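Local atomic coordinates of lipoxygenase (Cyanothece sp., PDB entry 5EK8), a protein that probably catalyses the insertion of molecular oxygen into polyunsaturated fatty acids at a non-heme iron centre, as a 9R-lipoxygenase. Residues A456-Y459 / W460-T464; N381-R384 / L385-P389; N545-A549 / T550-N554; Y249-L252 / R253-G257. All coordinates share one frame; numbering follows the deposited sequence.

How the contacts relate
All four contacts are helical turns or a helix start, and none touches another. Helix 549-574 ties three of them together. Contact 3 is its N-terminal cap, and the helix runs on to the iron ligands H570 and N574. Contacts 1 and 2 both pack on it, sharing I563 through L463 and M386. The centres of contacts 1 and 2 lie about 19 Å apart, those of contacts 2 and 3 about 17 Å, and of contacts 3 and 4 about 41 Å. The side chain of Y459 in contact 1 is about 10 Å from that of H570, and G257 of contact 4 about 12 Å from that of H359. Contacts 2 and 3 lie away from this site.

Contact 1. Residues A456-Y459 / W460-T464; sequences ANLY and WQILT
One turn of the long helix 451-473 sets Y459 and L463 in an i to i+4 pair. L463 comes over one face of the Y459 ring. Its CD2 makes a CH-pi contact 4.1 Å from the ring centroid, 26° off the normal. L463 CD1 meets the ring nearer its rim, 3.6 Å from Y459 CE2. Y459 has CG anti to the backbone N (chi1 -168°), which swings the ring out beside its own carbonyl. Y459 O in turn accepts from L463 N at 2.9 Å. In the helical catalytic domain this helix packs on helix 549-574, where Y459 OH bonds to T567 OG1 and L463 touches I563. The Y459 side chain is about 10 Å from that of the iron ligand H570. With an alanine in place of Y459, T567 would probably lose this partner and a gap would open beside L463. L458 and I462 form the next pair, with CD2 and CD1 at 4.2 Å, and both reach F652. I462 N bonds to L458 O at 3.0 Å. Further on, W460 O is held from opposite faces of its plane by T464 N and by T464 OG1, the latter at 2.9 Å.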
loop_
_atom_site.group_PDB
_atom_site.type_symbol
_atom_site.label_atom_id
_atom_site.label_comp_id
_atom_site.label_asym_id
_atom_site.label_seq_id
_atom_site.Cartn_x
_atom_site.Cartn_y
_atom_site.Cartn_z
ATOM N N ALA A 456 -17.113 7.026 3.028
ATOM C CA ALA A 456 -16.012 7.699 2.352
ATOM C C ALA A 456 -16.169 9.214 2.369
ATOM O O ALA A 456 -15.207 9.934 2.622
ATOM C CB ALA A 456 -15.894 7.198 0.920
ATOM N N ASN A 457 -17.377 9.701 2.108
ATOM C CA ASN A 457 -17.612 11.142 2.109
ATOM C C ASN A 457 -17.498 11.749 3.507
ATOM O O ASN A 457 -16.924 12.833 3.675
ATOM C CB ASN A 457 -18.977 11.462 1.506
ATOM C CG ASN A 457 -18.910 11.687 0.008
ATOM O OD1 ASN A 457 -18.549 12.774 -0.452
ATOM N ND2 ASN A 457 -19.250 10.659 -0.763
ATOM N N LEU A 458 -18.030 11.047 4.505
ATOM C CA LEU A 458 -17.886 11.473 5.896
ATOM C C LEU A 458 -16.408 11.605 6.263
ATOM O O LEU A 458 -15.956 12.647 6.777
ATOM C CB LEU A 458 -18.570 10.480 6.832
ATOM C CG LEU A 458 -19.302 11.031 8.059
ATOM C CD1 LEU A 458 -19.855 9.879 8.879
ATOM C CD2 LEU A 458 -18.407 11.928 8.912
ATOM N N TYR A 459 -15.655 10.545 5.981
ATOM C CA TYR A 459 -14.224 10.541 6.259
ATOM C C TYR A 459 -13.515 11.660 5.513
ATOM O O TYR A 459 -12.598 12.287 6.040
ATOM C CB TYR A 459 -13.596 9.198 5.888
ATOM C CG TYR A 459 -12.194 9.044 6.425
ATOM C CD1 TYR A 459 -11.956 9.080 7.792
ATOM C CD2 TYR A 459 -11.111 8.873 5.571
ATOM C CE1 TYR A 459 -10.683 8.948 8.298
ATOM C CE2 TYR A 459 -9.827 8.739 6.067
ATOM C CZ TYR A 459 -9.619 8.777 7.437
ATOM O OH TYR A 459 -8.351 8.642 7.963
ATOM N N TRP A 460 -13.955 11.907 4.283
ATOM C CA TRP A 460 -13.365 12.936 3.446
ATOM C C TRP A 460 -13.550 14.305 4.076
ATOM O O TRP A 460 -12.627 15.115 4.078
ATOM C CB TRP A 460 -13.977 12.907 2.045
ATOM C CG TRP A 460 -13.312 13.843 1.082
ATOM C CD1 TRP A 460 -13.799 15.028 0.625
ATOM C CD2 TRP A 460 -12.029 13.671 0.465
ATOM N NE1 TRP A 460 -12.905 15.605 -0.244
ATOM C CE2 TRP A 460 -11.810 14.791 -0.361
ATOM C CE3 TRP A 460 -11.048 12.679 0.530
ATOM C CZ2 TRP A 460 -10.648 14.947 -1.115
ATOM C CZ3 TRP A 460 -9.898 12.833 -0.216
ATOM C CH2 TRP A 460 -9.706 13.960 -1.029
ATOM N N GLN A 461 -14.741 14.564 4.610
ATOM C CA GLN A 461 -14.999 15.843 5.265
ATOM C C GLN A 461 -14.162 15.977 6.533
ATOM O O GLN A 461 -13.671 17.069 6.857
ATOM C CB GLN A 461 -16.487 16.001 5.580
ATOM C CG GLN A 461 -17.230 16.900 4.592
ATOM C CD GLN A 461 -16.969 16.524 3.138
ATOM O OE1 GLN A 461 -17.413 15.476 2.661
ATOM N NE2 GLN A 461 -16.239 17.381 2.428
ATOM N N ILE A 462 -13.985 14.863 7.240
ATOM C CA ILE A 462 -13.083 14.855 8.392
ATOM C C ILE A 462 -11.662 15.258 7.983
ATOM O O ILE A 462 -11.037 16.118 8.615
ATOM C CB ILE A 462 -13.038 13.479 9.072
ATOM C CG1 ILE A 462 -14.407 13.125 9.648
ATOM C CG2 ILE A 462 -12.006 13.473 10.182
ATOM C CD1 ILE A 462 -14.457 11.752 10.263
ATOM N N LEU A 463 -11.165 14.638 6.916
ATOM C CA LEU A 463 -9.841 14.952 6.385
ATOM C C LEU A 463 -9.746 16.408 5.945
ATOM O O LEU A 463 -8.711 17.041 6.100
ATOM C CB LEU A 463 -9.491 14.030 5.212
ATOM C CG LEU A 463 -9.394 12.537 5.540
ATOM C CD1 LEU A 463 -8.726 11.783 4.406
ATOM C CD2 LEU A 463 -8.663 12.299 6.858
ATOM N N THR A 464 -10.832 16.940 5.401
ATOM C CA THR A 464 -10.858 18.335 4.992
ATOM C C THR A 464 -10.670 19.255 6.192
ATOM O O THR A 464 -9.793 20.130 6.179
ATOM C CB THR A 464 -12.166 18.679 4.286
ATOM O OG1 THR A 464 -12.333 17.819 3.154
ATOM C CG2 THR A 464 -12.147 20.124 3.829
#

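Contact 2. Residues N381-R384 / L385-P389; sequences NPIR and LMLTP
The carbonyl oxygen R384 O accepts three hydrogen bonds from the next turn. T388 N comes nearly along the C=O axis at 2.9 Å. T388 OG1 donates at 2.6 Å from above the carbonyl plane, and L387 N, also well out of that plane, at 3.0 Å. The T388 methyl CG2 lies 3.8 Å from R384 CG, so the threonine meets both the backbone and the side chain of the arginine. A valine in place of T388 is likely to leave R384 O with one donor fewer in the turn before the kink. This is the first part of helix 383-391, in the lipoxygenase family region. It is kinked at P389, because P389 N carries no hydrogen and cannot bond back to the preceding turn. At the start, N381 OD1 takes a capping bond from I383 N, 3.2 Å long, in the carbonyl plane and on a lone pair. N381 ND2 bonds onward to E481 O. I383 O accepts from both L387 N and M386 N, which mixes i+4 and i+3 bonding in one turn. I383 lies alongside two side chains that point the same way. Its CG2 is 3.7 Å from L387 CD1, and its CD1 is 4.1 Å from M386 SD. M386 keeps CG anti to its N (chi1 165°) and stays extended to its end, which carries the side chain in among Y466, V467 and F470 of helix 451-473 and C559 and I563 of helix 549-574.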
loop_
_atom_site.group_PDB
_atom_site.type_symbol
_atom_site.label_atom_id
_atom_site.label_comp_id
_atom_site.label_asym_id
_atom_site.label_seq_id
_atom_site.Cartn_x
_atom_site.Cartn_y
_atom_site.Cartn_z
ATOM N N ASN A 381 9.903 20.809 7.303
ATOM C CA ASN A 381 8.536 21.224 7.011
ATOM C C ASN A 381 7.492 20.394 7.767
ATOM O O ASN A 381 7.450 19.169 7.643
ATOM C CB ASN A 381 8.277 21.154 5.505
ATOM C CG ASN A 381 7.086 21.988 5.081
ATOM O OD1 ASN A 381 5.976 21.812 5.587
ATOM N ND2 ASN A 381 7.313 22.914 4.155
ATOM N N PRO A 382 6.644 21.070 8.557
ATOM C CA PRO A 382 5.583 20.484 9.385
ATOM C C PRO A 382 4.725 19.452 8.659
ATOM O O PRO A 382 4.196 18.552 9.310
ATOM C CB PRO A 382 4.726 21.697 9.784
ATOM C CG PRO A 382 5.395 22.904 9.187
ATOM C CD PRO A 382 6.780 22.512 8.804
ATOM N N ILE A 383 4.593 19.579 7.343
ATOM C CA ILE A 383 3.810 18.631 6.554
ATOM C C ILE A 383 4.350 17.203 6.722
ATOM O O ILE A 383 3.596 16.226 6.649
ATOM C CB ILE A 383 3.790 19.033 5.066
ATOM C CG1 ILE A 383 2.980 20.316 4.892
ATOM C CG2 ILE A 383 3.175 17.942 4.207
ATOM C CD1 ILE A 383 1.535 20.173 5.312
ATOM N N ARG A 384 5.652 17.094 6.975
ATOM C CA ARG A 384 6.260 15.818 7.344
ATOM C C ARG A 384 5.496 15.148 8.484
ATOM O O ARG A 384 5.028 14.011 8.361
ATOM C CB ARG A 384 7.714 16.018 7.761
ATOM C CG ARG A 384 8.304 14.817 8.480
ATOM C CD ARG A 384 9.284 15.253 9.552
ATOM N NE ARG A 384 10.287 14.229 9.815
ATOM C CZ ARG A 384 11.423 14.451 10.462
ATOM N NH1 ARG A 384 12.286 13.461 10.649
ATOM N NH2 ARG A 384 11.700 15.666 10.917
ATOM N N LEU A 385 5.354 15.889 9.580
ATOM C CA LEU A 385 4.644 15.430 10.769
ATOM C C LEU A 385 3.233 14.966 10.445
ATOM O O LEU A 385 2.642 14.168 11.175
ATOM C CB LEU A 385 4.594 16.546 11.818
ATOM C CG LEU A 385 5.644 16.530 12.932
ATOM C CD1 LEU A 385 7.031 16.240 12.391
ATOM C CD2 LEU A 385 5.635 17.852 13.677
ATOM N N MET A 386 2.700 15.465 9.339
ATOM C CA MET A 386 1.343 15.144 8.938
ATOM C C MET A 386 1.287 13.928 8.019
ATOM O O MET A 386 0.335 13.146 8.078
ATOM C CB MET A 386 0.713 16.353 8.259
ATOM C CG MET A 386 -0.552 16.057 7.491
ATOM S SD MET A 386 -1.240 17.566 6.805
ATOM C CE MET A 386 -2.659 16.904 5.959
ATOM N N LEU A 387 2.322 13.748 7.198
ATOM C CA LEU A 387 2.293 12.712 6.163
ATOM C C LEU A 387 3.011 11.410 6.531
ATOM O O LEU A 387 2.513 10.325 6.226
ATOM C CB LEU A 387 2.881 13.258 4.862
ATOM C CG LEU A 387 1.949 14.145 4.036
ATOM C CD1 LEU A 387 2.631 14.590 2.752
ATOM C CD2 LEU A 387 0.657 13.405 3.736
ATOM N N THR A 388 4.169 11.514 7.180
ATOM C CA THR A 388 4.977 10.335 7.504
ATOM C C THR A 388 4.252 9.173 8.222
ATOM O O THR A 388 4.461 8.016 7.850
ATOM C CB THR A 388 6.208 10.723 8.353
ATOM O OG1 THR A 388 5.848 11.747 9.285
ATOM C CG2 THR A 388 7.321 11.242 7.464
ATOM N N PRO A 389 3.404 9.456 9.241
ATOM C CA PRO A 389 2.784 8.309 9.924
ATOM C C PRO A 389 1.856 7.476 9.037
ATOM O O PRO A 389 1.599 6.314 9.343
ATOM C CB PRO A 389 1.985 8.964 11.056
ATOM C CG PRO A 389 1.752 10.352 10.606
ATOM C CD PRO A 389 2.988 10.730 9.855
#

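Contact 3. Residues N545-A549 / T550-N554; sequences NQPSA and TDIDN
S548 and D551 make the polar side-chain contact at the start of helix 549-574. S548 is the N-cap. Its OG accepts a weak capping bond from D551 N at 3.3 Å, nearly straight at 171°. The same OG donates weakly to D551 OD2 at 3.4 Å. With chi1 at 69°, S548 OG sits between its backbone N and carbonyl carbon, and there it meets the N-H of the first turn. D551 OD2 has a second weak partner in T542 OG1. A carboxylate in the first turn would probably be stabilised by the helix dipole. The backbone bonds of the helix begin here. I552 N donates to S548 O at 2.8 Å, and D553 N donates to A549 O at 2.9 Å. The apolar part joins P547, just before the cap, to I552 in the turn beyond it. P547 CB lies 3.7 Å from I552 CD1 and as close to CG1, which is the hydrophobic staple of a capped helix. This is a surface site. P547, D551 and I552 all pack on W482 at the start of helix 482-495, and N554 ND2 bonds to I541 O in the loop that leads in from strand 534-535.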
loop_
_atom_site.group_PDB
_atom_site.type_symbol
_atom_site.label_atom_id
_atom_site.label_comp_id
_atom_site.label_asym_id
_atom_site.label_seq_id
_atom_site.Cartn_x
_atom_site.Cartn_y
_atom_site.Cartn_z
ATOM N N ASN A 545 9.587 28.628 -5.017
ATOM C CA ASN A 545 10.254 28.478 -3.731
ATOM C C ASN A 545 9.477 29.133 -2.595
ATOM O O ASN A 545 9.932 29.159 -1.451
ATOM C CB ASN A 545 11.669 29.053 -3.804
ATOM C CG ASN A 545 12.576 28.255 -4.725
ATOM O OD1 ASN A 545 12.452 27.032 -4.838
ATOM N ND2 ASN A 545 13.492 28.946 -5.396
ATOM N N GLN A 546 8.307 29.669 -2.927
ATOM C CA GLN A 546 7.385 30.210 -1.934
ATOM C C GLN A 546 5.960 29.826 -2.306
ATOM O O GLN A 546 5.634 29.691 -3.485
ATOM C CB GLN A 546 7.522 31.729 -1.824
ATOM C CG GLN A 546 8.784 32.190 -1.124
ATOM C CD GLN A 546 9.532 33.248 -1.916
ATOM O OE1 GLN A 546 9.680 33.139 -3.136
ATOM N NE2 GLN A 546 10.002 34.284 -1.224
ATOM N N PRO A 547 5.103 29.630 -1.296
ATOM C CA PRO A 547 3.738 29.185 -1.580
ATOM C C PRO A 547 2.853 30.279 -2.172
ATOM O O PRO A 547 3.213 31.457 -2.166
ATOM C CB PRO A 547 3.223 28.766 -0.204
ATOM C CG PRO A 547 3.984 29.636 0.745
ATOM C CD PRO A 547 5.354 29.759 0.151
ATOM N N SER A 548 1.703 29.861 -2.688
ATOM C CA SER A 548 0.637 30.761 -3.100
ATOM C C SER A 548 -0.686 30.077 -2.775
ATOM O O SER A 548 -0.695 28.903 -2.397
ATOM C CB SER A 548 0.730 31.093 -4.591
ATOM O OG SER A 548 0.429 29.962 -5.394
ATOM N N ALA A 549 -1.795 30.799 -2.917
ATOM C CA ALA A 549 -3.114 30.220 -2.677
ATOM C C ALA A 549 -3.291 28.923 -3.468
ATOM O O ALA A 549 -3.690 27.886 -2.921
ATOM C CB ALA A 549 -4.204 31.216 -3.036
ATOM N N THR A 550 -2.961 28.991 -4.753
ATOM C CA THR A 550 -3.014 27.832 -5.635
ATOM C C THR A 550 -2.146 26.685 -5.133
ATOM O O THR A 550 -2.624 25.564 -4.979
ATOM C CB THR A 550 -2.571 28.202 -7.062
ATOM O OG1 THR A 550 -3.553 29.063 -7.650
ATOM C CG2 THR A 550 -2.423 26.955 -7.920
ATOM N N ASP A 551 -0.873 26.973 -4.880
ATOM C CA ASP A 551 0.081 25.947 -4.473
ATOM C C ASP A 551 -0.313 25.304 -3.144
ATOM O O ASP A 551 -0.242 24.082 -2.992
ATOM C CB ASP A 551 1.491 26.538 -4.380
ATOM C CG ASP A 551 2.081 26.864 -5.741
ATOM O OD1 ASP A 551 1.658 26.244 -6.742
ATOM O OD2 ASP A 551 2.972 27.739 -5.810
ATOM N N ILE A 552 -0.729 26.134 -2.193
ATOM C CA ILE A 552 -1.176 25.654 -0.893
ATOM C C ILE A 552 -2.388 24.742 -1.054
ATOM O O ILE A 552 -2.435 23.666 -0.463
ATOM C CB ILE A 552 -1.523 26.821 0.056
ATOM C CG1 ILE A 552 -0.258 27.582 0.468
ATOM C CG2 ILE A 552 -2.233 26.312 1.296
ATOM C CD1 ILE A 552 0.605 26.844 1.474
ATOM N N ASP A 553 -3.357 25.161 -1.865
ATOM C CA ASP A 553 -4.538 24.334 -2.114
ATOM C C ASP A 553 -4.162 23.006 -2.763
ATOM O O ASP A 553 -4.714 21.957 -2.419
ATOM C CB ASP A 553 -5.545 25.081 -2.987
ATOM C CG ASP A 553 -6.219 26.219 -2.248
ATOM O OD1 ASP A 553 -6.250 26.178 -0.997
ATOM O OD2 ASP A 553 -6.718 27.149 -2.917
ATOM N N ASN A 554 -3.223 23.062 -3.701
ATOM C CA ASN A 554 -2.664 21.865 -4.314
ATOM C C ASN A 554 -2.125 20.899 -3.269
ATOM O O ASN A 554 -2.452 19.709 -3.275
ATOM C CB ASN A 554 -1.548 22.234 -5.293
ATOM C CG ASN A 554 -2.066 22.590 -6.669
ATOM O OD1 ASN A 554 -3.265 22.513 -6.938
ATOM N ND2 ASN A 554 -1.159 22.989 -7.554
#

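Contact 4. Residues Y249-L252 / R253-G257; sequences YFVL and RVLNG
Y249 and R253 lie side by side and point the same way. R253 CG stands over one face of the Y249 ring, offset toward its rim. It makes a CH-pi contact 3.6 Å from the ring centroid, 22° off the normal, and R253 CD lies 3.6 Å from Y249 CZ. The R253 chain bends at chi2 and chi3. This turns the guanidinium nearly parallel to the ring, with the planes 11° apart, but out past the hydroxyl, with NE 3.9 Å from Y249 OH. The charge is met by E580, which forms a salt bridge to NH1. G257 CA lies over one face of the guanidinium. Both residues are in helix 247-256, which packs on strand 303-313 and on helices 232-239 and 337-377. The F250 and V254 side chains cross, and V254 CG2 stands over the F250 ring face, 4.2 Å from its centroid and 15° off the normal. F346 of helix 337-377 touches both. V251 CG1 and L255 CD1 are 4.3 Å apart, and both residues touch L304. N256 N bonds to L252 O at 2.9 Å, while its side chain is held by Y452 N and D449 O. G257 then leaves the helix, about 12 Å from the side chain of the iron ligand H359.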
loop_
_atom_site.group_PDB
_atom_site.type_symbol
_atom_site.label_atom_id
_atom_site.label_comp_id
_atom_site.label_asym_id
_atom_site.label_seq_id
_atom_site.Cartn_x
_atom_site.Cartn_y
_atom_site.Cartn_z
ATOM N N TYR A 249 -27.909 -9.630 -1.168
ATOM C CA TYR A 249 -26.535 -9.659 -0.695
ATOM C C TYR A 249 -25.562 -9.425 -1.844
ATOM O O TYR A 249 -24.527 -8.782 -1.666
ATOM C CB TYR A 249 -26.230 -10.989 0.002
ATOM C CG TYR A 249 -24.923 -10.962 0.753
ATOM C CD1 TYR A 249 -24.796 -10.234 1.931
ATOM C CD2 TYR A 249 -23.810 -11.647 0.278
ATOM C CE1 TYR A 249 -23.599 -10.189 2.616
ATOM C CE2 TYR A 249 -22.611 -11.610 0.955
ATOM C CZ TYR A 249 -22.506 -10.879 2.125
ATOM O OH TYR A 249 -21.308 -10.844 2.804
ATOM N N PHE A 250 -25.904 -9.952 -3.018
ATOM C CA PHE A 250 -25.114 -9.740 -4.226
ATOM C C PHE A 250 -24.958 -8.250 -4.501
ATOM O O PHE A 250 -23.845 -7.755 -4.715
ATOM C CB PHE A 250 -25.765 -10.439 -5.421
ATOM C CG PHE A 250 -25.034 -10.242 -6.719
ATOM C CD1 PHE A 250 -25.505 -9.347 -7.667
ATOM C CD2 PHE A 250 -23.881 -10.960 -6.996
ATOM C CE1 PHE A 250 -24.840 -9.172 -8.868
ATOM C CE2 PHE A 250 -23.210 -10.786 -8.197
ATOM C CZ PHE A 250 -23.689 -9.892 -9.133
ATOM N N VAL A 251 -26.084 -7.545 -4.469
ATOM C CA VAL A 251 -26.100 -6.101 -4.679
ATOM C C VAL A 251 -25.333 -5.374 -3.582
ATOM O O VAL A 251 -24.494 -4.506 -3.864
ATOM C CB VAL A 251 -27.543 -5.565 -4.736
ATOM C CG1 VAL A 251 -27.555 -4.046 -4.652
ATOM C CG2 VAL A 251 -28.230 -6.048 -5.998
ATOM N N LEU A 252 -25.618 -5.735 -2.334
ATOM C CA LEU A 252 -24.942 -5.117 -1.198
ATOM C C LEU A 252 -23.420 -5.216 -1.307
ATOM O O LEU A 252 -22.713 -4.259 -1.002
ATOM C CB LEU A 252 -25.409 -5.748 0.113
ATOM C CG LEU A 252 -26.748 -5.231 0.634
ATOM C CD1 LEU A 252 -27.122 -5.940 1.912
ATOM C CD2 LEU A 252 -26.695 -3.722 0.846
ATOM N N ARG A 253 -22.919 -6.362 -1.758
ATOM C CA ARG A 253 -21.475 -6.563 -1.830
ATOM C C ARG A 253 -20.888 -5.953 -3.092
ATOM O O ARG A 253 -19.706 -5.609 -3.130
ATOM C CB ARG A 253 -21.129 -8.049 -1.751
ATOM C CG ARG A 253 -21.526 -8.688 -0.430
ATOM C CD ARG A 253 -21.191 -7.790 0.758
ATOM N NE ARG A 253 -19.761 -7.779 1.060
ATOM C CZ ARG A 253 -19.204 -7.050 2.024
ATOM N NH1 ARG A 253 -17.895 -7.106 2.232
ATOM N NH2 ARG A 253 -19.957 -6.262 2.777
ATOM N N VAL A 254 -21.708 -5.820 -4.128
ATOM C CA VAL A 254 -21.286 -5.069 -5.300
ATOM C C VAL A 254 -21.042 -3.619 -4.895
ATOM O O VAL A 254 -20.057 -2.997 -5.305
ATOM C CB VAL A 254 -22.329 -5.141 -6.433
ATOM C CG1 VAL A 254 -22.145 -3.990 -7.413
ATOM C CG2 VAL A 254 -22.233 -6.478 -7.153
ATOM N N LEU A 255 -21.936 -3.098 -4.057
ATOM C CA LEU A 255 -21.856 -1.711 -3.601
ATOM C C LEU A 255 -20.746 -1.457 -2.585
ATOM O O LEU A 255 -19.970 -0.510 -2.721
ATOM C CB LEU A 255 -23.188 -1.277 -2.988
ATOM C CG LEU A 255 -24.311 -0.883 -3.946
ATOM C CD1 LEU A 255 -25.560 -0.536 -3.152
ATOM C CD2 LEU A 255 -23.886 0.279 -4.845
ATOM N N ASN A 256 -20.674 -2.304 -1.566
ATOM C CA ASN A 256 -19.872 -1.989 -0.392
ATOM C C ASN A 256 -18.802 -3.017 -0.057
ATOM O O ASN A 256 -18.089 -2.868 0.934
ATOM C CB ASN A 256 -20.791 -1.805 0.808
ATOM C CG ASN A 256 -21.929 -0.848 0.518
ATOM O OD1 ASN A 256 -21.705 0.301 0.135
ATOM N ND2 ASN A 256 -23.160 -1.324 0.679
ATOM N N GLY A 257 -18.678 -4.040 -0.898
ATOM C CA GLY A 257 -17.732 -5.117 -0.665
ATOM C C GLY A 257 -16.274 -4.725 -0.822
ATOM O O GLY A 257 -15.950 -3.544 -0.962
#